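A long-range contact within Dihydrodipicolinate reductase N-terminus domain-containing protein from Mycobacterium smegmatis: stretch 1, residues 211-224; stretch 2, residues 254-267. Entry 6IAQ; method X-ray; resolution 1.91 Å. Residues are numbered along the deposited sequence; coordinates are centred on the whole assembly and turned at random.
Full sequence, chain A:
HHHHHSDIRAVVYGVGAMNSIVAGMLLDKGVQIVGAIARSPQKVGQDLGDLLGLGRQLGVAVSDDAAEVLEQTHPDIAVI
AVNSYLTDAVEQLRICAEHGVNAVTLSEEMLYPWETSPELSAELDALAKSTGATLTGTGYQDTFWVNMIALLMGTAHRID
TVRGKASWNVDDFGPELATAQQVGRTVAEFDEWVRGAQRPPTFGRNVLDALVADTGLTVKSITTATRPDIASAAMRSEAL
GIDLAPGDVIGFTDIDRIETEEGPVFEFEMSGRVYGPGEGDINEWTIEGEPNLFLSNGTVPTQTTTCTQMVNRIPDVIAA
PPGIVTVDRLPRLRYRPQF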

# COMPACT_ATOMS: atom_id res chain seq x y z
N LEU A 211 4.53 8.81 9.78
CA LEU A 211 3.09 8.82 9.40
C LEU A 211 2.53 10.23 9.60
O LEU A 211 1.86 10.74 8.71
CB LEU A 211 2.33 7.78 10.23
CG LEU A 211 2.55 6.33 9.82
CD1 LEU A 211 1.83 5.41 10.78
CD2 LEU A 211 2.09 6.08 8.39
N VAL A 212 2.85 10.85 10.72
CA VAL A 212 2.40 12.23 11.06
C VAL A 212 2.92 13.21 10.01
O VAL A 212 2.10 14.01 9.48
CB VAL A 212 2.82 12.60 12.49
CG1 VAL A 212 2.70 14.09 12.77
CG2 VAL A 212 2.04 11.78 13.51
N ALA A 213 4.21 13.16 9.68
CA ALA A 213 4.84 14.06 8.70
C ALA A 213 4.24 13.80 7.31
O ALA A 213 3.91 14.79 6.60
CB ALA A 213 6.34 13.89 8.69
N ASP A 214 4.08 12.53 6.92
CA ASP A 214 3.51 12.20 5.59
C ASP A 214 2.07 12.74 5.49
O ASP A 214 1.65 13.15 4.41
CB ASP A 214 3.54 10.70 5.30
CG ASP A 214 2.93 10.36 3.96
OD1 ASP A 214 3.58 10.60 2.92
OD2 ASP A 214 1.79 9.90 3.97
N THR A 215 1.32 12.73 6.58
CA THR A 215 -0.10 13.17 6.55
C THR A 215 -0.16 14.70 6.60
O THR A 215 -1.23 15.25 6.33
CB THR A 215 -0.91 12.49 7.67
OG1 THR A 215 -0.59 11.09 7.62
CG2 THR A 215 -2.40 12.70 7.48
N GLY A 216 0.95 15.36 6.93
CA GLY A 216 1.06 16.83 6.99
C GLY A 216 0.38 17.37 8.24
O GLY A 216 -0.16 18.47 8.16
N LEU A 217 0.40 16.63 9.35
CA LEU A 217 -0.30 17.03 10.60
C LEU A 217 0.71 17.63 11.59
O LEU A 217 1.92 17.58 11.31
CB LEU A 217 -1.01 15.83 11.23
CG LEU A 217 -1.95 15.06 10.30
CD1 LEU A 217 -2.56 13.85 11.01
CD2 LEU A 217 -3.06 15.96 9.78
N THR A 218 0.20 18.14 12.72
CA THR A 218 0.97 18.92 13.73
C THR A 218 0.94 18.18 15.05
O THR A 218 -0.18 17.95 15.57
CB THR A 218 0.39 20.32 13.95
OG1 THR A 218 0.05 20.87 12.68
CG2 THR A 218 1.36 21.25 14.66
N VAL A 219 2.11 17.87 15.61
CA VAL A 219 2.18 17.15 16.90
C VAL A 219 1.55 18.05 17.97
O VAL A 219 1.87 19.24 18.01
CB VAL A 219 3.62 16.74 17.26
CG1 VAL A 219 3.69 16.11 18.62
CG2 VAL A 219 4.21 15.81 16.22
N LYS A 220 0.63 17.50 18.76
CA LYS A 220 0.06 18.14 19.97
C LYS A 220 0.72 17.51 21.19
O LYS A 220 1.06 18.24 22.11
CB LYS A 220 -1.45 17.94 20.02
CG LYS A 220 -2.14 18.42 21.29
CD LYS A 220 -3.65 18.33 21.18
CE LYS A 220 -4.37 18.93 22.36
NZ LYS A 220 -5.38 18.00 22.92
N SER A 221 0.89 16.18 21.19
CA SER A 221 1.35 15.43 22.38
C SER A 221 2.06 14.14 21.93
O SER A 221 1.54 13.48 21.00
CB SER A 221 0.18 15.15 23.28
OG SER A 221 0.34 13.92 23.96
N ILE A 222 3.18 13.80 22.57
CA ILE A 222 3.91 12.52 22.35
C ILE A 222 4.04 11.82 23.70
O ILE A 222 4.58 12.44 24.64
CB ILE A 222 5.30 12.75 21.70
CG1 ILE A 222 5.19 13.61 20.44
CG2 ILE A 222 5.99 11.42 21.44
CD1 ILE A 222 6.49 13.83 19.71
N THR A 223 3.59 10.57 23.79
CA THR A 223 3.77 9.69 24.98
C THR A 223 4.33 8.33 24.56
O THR A 223 4.26 7.99 23.37
CB THR A 223 2.46 9.53 25.76
OG1 THR A 223 1.43 9.20 24.82
CG2 THR A 223 2.12 10.78 26.54
N THR A 224 4.89 7.60 25.52
CA THR A 224 5.64 6.35 25.28
C THR A 224 5.72 5.57 26.58
O THR A 224 5.74 6.21 27.64
CB THR A 224 7.06 6.63 24.74
OG1 THR A 224 7.60 5.36 24.38
CG2 THR A 224 7.96 7.33 25.74
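Stretch 2, residues 254-267: DIDRIETEEGPVFE

The apolar centre is Phe266 (chi1 m, chi2 80°), whose CA-to-CB bond points toward stretch 1. Val212 covers one face of the ring, with CG2 4.2 Å from the ring centroid and 28° off its normal, a CH-pi contact. Leu217 meets the ring at its edge, CD1 to Phe266 CE1 3.8 Å, and the same CD1 lies 4.0 Å from Pro264 CG. Leu211 CB adds a contact at 4.1 Å to Phe266 CE2. Val212 CG2 also reaches Ile258 CG2 at 3.9 Å, so one methyl touches both strands of the hairpin. Ile258 (m, t) extends this apolar patch onto the paired strand: its CG2 is 4.1 Å from Val219 CG2, and its CG1 is 4.3 Å from Ile222 CG1.

Stretch 2 lies on stretch 1 as a β-hairpin, strand 254-260 and strand 265-267 joined by a type I turn from Thr260 to Gly263. Its first strand pairs with strand 219-224, and its second passes near helix 211-215; together the two stretches bury 1013 Å². Helix 211-215 and strand 265-267 run at 149° between their N-to-C directions, with axes 10.6 Å apart at closest approach, a gap bridged by side chains. Gly216 is the first residue to leave helical phi/psi, with positive phi (75°), in a Schellman motif, where Gly216 N bonds to Ala213 O (3.0 Å) and Leu217 N to Val212 O (3.1 Å). The chain then leads through Leu217, whose CB packs 3.7 Å from Thr260 CG2, into the strand.

Strands 219-224 and 254-260 are antiparallel, at 158° and 4.4 Å between axes. Ile222 faces Ile258 and Thr224 faces Asp256, with side chains on one side of the sheet; Ser221 with Glu259 and Thr223 with Arg257 place theirs on the other. Thr223 N donates to Arg257 O (2.9 Å) and Arg257 N to Thr223 O (3.0 Å); Glu259 N donates to Ser221 O (2.9 Å). Between the pairs Val219-Thr260 and Ser221-Glu259 the register slips by one residue. At this β-bulge Glu259 O accepts from both Lys220 N (2.8 Å) and Ser221 N (3.2 Å), while Lys220 (phi/psi -103/-43) departs from extended geometry. Beyond it, Glu261 N donates to Thr218 O at 2.7 Å, carrying the backbone pairing into the turn.

Polar contacts flank the apolar patch along the paired strands. At the turn, the carboxylate of Glu262 grips Thr218 twice: Thr218 N donates to Glu262 OE1 (2.9 Å) and Thr218 OG1 to Glu262 OE2 (2.7 Å). Thr260 OG1 braces the hairpin by donating to Pro264 O (2.6 Å). Farther from the turn, Thr224 OG1 donates to Asp256 OD1 (2.8 Å), and water 2 donates to that same OD1 (2.5 Å) and to Thr223 O (3.0 Å). On the Ser221 and Thr223 side of the sheet, water 1 links Ser221 OG (2.6 Å) to Thr223 OG1 (3.0 Å). Lys220 NZ stays 4.0 Å from Glu259 OE1, beyond a salt bridge.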

# COMPACT_ATOMS: atom_id res chain seq x y z
N ASP A 254 7.17 -1.93 23.47
CA ASP A 254 6.97 -0.47 23.50
C ASP A 254 5.53 -0.17 23.09
O ASP A 254 5.02 -0.87 22.24
CB ASP A 254 7.88 0.29 22.54
CG ASP A 254 9.37 0.10 22.72
OD1 ASP A 254 9.84 0.13 23.88
OD2 ASP A 254 10.07 -0.08 21.68
N ILE A 255 4.98 0.93 23.58
CA ILE A 255 3.75 1.58 23.06
C ILE A 255 4.05 3.07 22.93
O ILE A 255 4.57 3.66 23.88
CB ILE A 255 2.51 1.27 23.93
CG1 ILE A 255 1.26 1.91 23.33
CG2 ILE A 255 2.73 1.68 25.36
CD1 ILE A 255 -0.02 1.18 23.72
N ASP A 256 3.87 3.59 21.73
CA ASP A 256 4.11 4.99 21.36
C ASP A 256 2.79 5.58 20.89
O ASP A 256 2.01 4.87 20.24
CB ASP A 256 5.20 5.11 20.29
CG ASP A 256 6.55 4.79 20.88
OD1 ASP A 256 7.05 5.63 21.68
OD2 ASP A 256 7.05 3.68 20.62
N ARG A 257 2.58 6.85 21.20
CA ARG A 257 1.32 7.57 20.89
C ARG A 257 1.64 9.01 20.54
O ARG A 257 2.40 9.67 21.29
CB ARG A 257 0.40 7.52 22.11
CG ARG A 257 -0.92 8.25 21.94
CD ARG A 257 -1.63 8.17 23.28
NE ARG A 257 -3.03 7.86 23.13
CZ ARG A 257 -4.00 8.77 23.00
NH1 ARG A 257 -3.73 10.06 23.04
NH2 ARG A 257 -5.25 8.37 22.86
N ILE A 258 1.09 9.47 19.42
CA ILE A 258 1.18 10.89 19.00
C ILE A 258 -0.24 11.39 18.75
O ILE A 258 -0.93 10.83 17.87
CB ILE A 258 2.08 11.04 17.77
CG1 ILE A 258 3.50 10.52 18.06
CG2 ILE A 258 2.07 12.49 17.31
CD1 ILE A 258 4.48 10.76 16.93
N GLU A 259 -0.64 12.42 19.49
CA GLU A 259 -1.88 13.19 19.22
C GLU A 259 -1.52 14.36 18.32
O GLU A 259 -0.47 14.98 18.55
CB GLU A 259 -2.50 13.70 20.50
CG GLU A 259 -2.72 12.61 21.51
CD GLU A 259 -3.47 13.09 22.74
OE1 GLU A 259 -3.91 14.27 22.75
OE2 GLU A 259 -3.57 12.30 23.70
N THR A 260 -2.35 14.63 17.32
CA THR A 260 -2.15 15.78 16.42
C THR A 260 -3.11 16.90 16.83
O THR A 260 -4.18 16.59 17.40
CB THR A 260 -2.33 15.36 14.96
OG1 THR A 260 -3.70 14.96 14.77
CG2 THR A 260 -1.39 14.24 14.59
N GLU A 261 -2.74 18.14 16.52
CA GLU A 261 -3.64 19.31 16.72
C GLU A 261 -4.91 19.08 15.90
O GLU A 261 -5.99 19.35 16.41
CB GLU A 261 -2.92 20.62 16.38
CG GLU A 261 -1.76 20.97 17.30
CD GLU A 261 -2.09 21.23 18.78
OE1 GLU A 261 -3.28 21.03 19.21
OE2 GLU A 261 -1.15 21.60 19.53
N GLU A 262 -4.78 18.51 14.70
CA GLU A 262 -5.89 18.40 13.72
C GLU A 262 -6.91 17.33 14.12
O GLU A 262 -7.98 17.30 13.49
CB GLU A 262 -5.34 18.14 12.32
CG GLU A 262 -4.50 19.27 11.76
CD GLU A 262 -3.03 19.28 12.17
OE1 GLU A 262 -2.64 18.46 13.03
OE2 GLU A 262 -2.28 20.09 11.63
N GLY A 263 -6.63 16.45 15.09
CA GLY A 263 -7.61 15.46 15.60
C GLY A 263 -7.11 14.01 15.56
O GLY A 263 -7.18 13.31 16.58
N PRO A 264 -6.62 13.48 14.42
CA PRO A 264 -6.12 12.10 14.38
C PRO A 264 -5.08 11.81 15.47
O PRO A 264 -4.20 12.63 15.73
CB PRO A 264 -5.51 11.97 12.98
CG PRO A 264 -6.28 12.97 12.16
CD PRO A 264 -6.55 14.13 13.10
N VAL A 265 -5.23 10.65 16.09
CA VAL A 265 -4.29 10.08 17.09
C VAL A 265 -3.66 8.84 16.47
O VAL A 265 -4.40 8.03 15.85
CB VAL A 265 -5.04 9.74 18.39
CG1 VAL A 265 -4.13 9.04 19.38
CG2 VAL A 265 -5.68 10.99 18.99
N PHE A 266 -2.36 8.68 16.65
CA PHE A 266 -1.58 7.52 16.18
C PHE A 266 -1.05 6.76 17.39
O PHE A 266 -0.49 7.41 18.31
CB PHE A 266 -0.44 7.97 15.29
CG PHE A 266 -0.89 8.70 14.06
CD1 PHE A 266 -1.24 10.04 14.12
CD2 PHE A 266 -0.98 8.04 12.85
CE1 PHE A 266 -1.68 10.70 12.99
CE2 PHE A 266 -1.39 8.72 11.72
CZ PHE A 266 -1.72 10.06 11.79
N GLU A 267 -1.18 5.44 17.36
CA GLU A 267 -0.70 4.57 18.46
C GLU A 267 -0.10 3.30 17.86
O GLU A 267 -0.70 2.71 16.95
CB GLU A 267 -1.82 4.28 19.45
CG GLU A 267 -1.32 3.67 20.74
CD GLU A 267 -2.30 3.67 21.90
OE1 GLU A 267 -2.46 4.72 22.56
OE2 GLU A 267 -2.91 2.64 22.13
O HOH W 1 0.17 11.41 23.20
O HOH W 2 6.49 8.05 21.36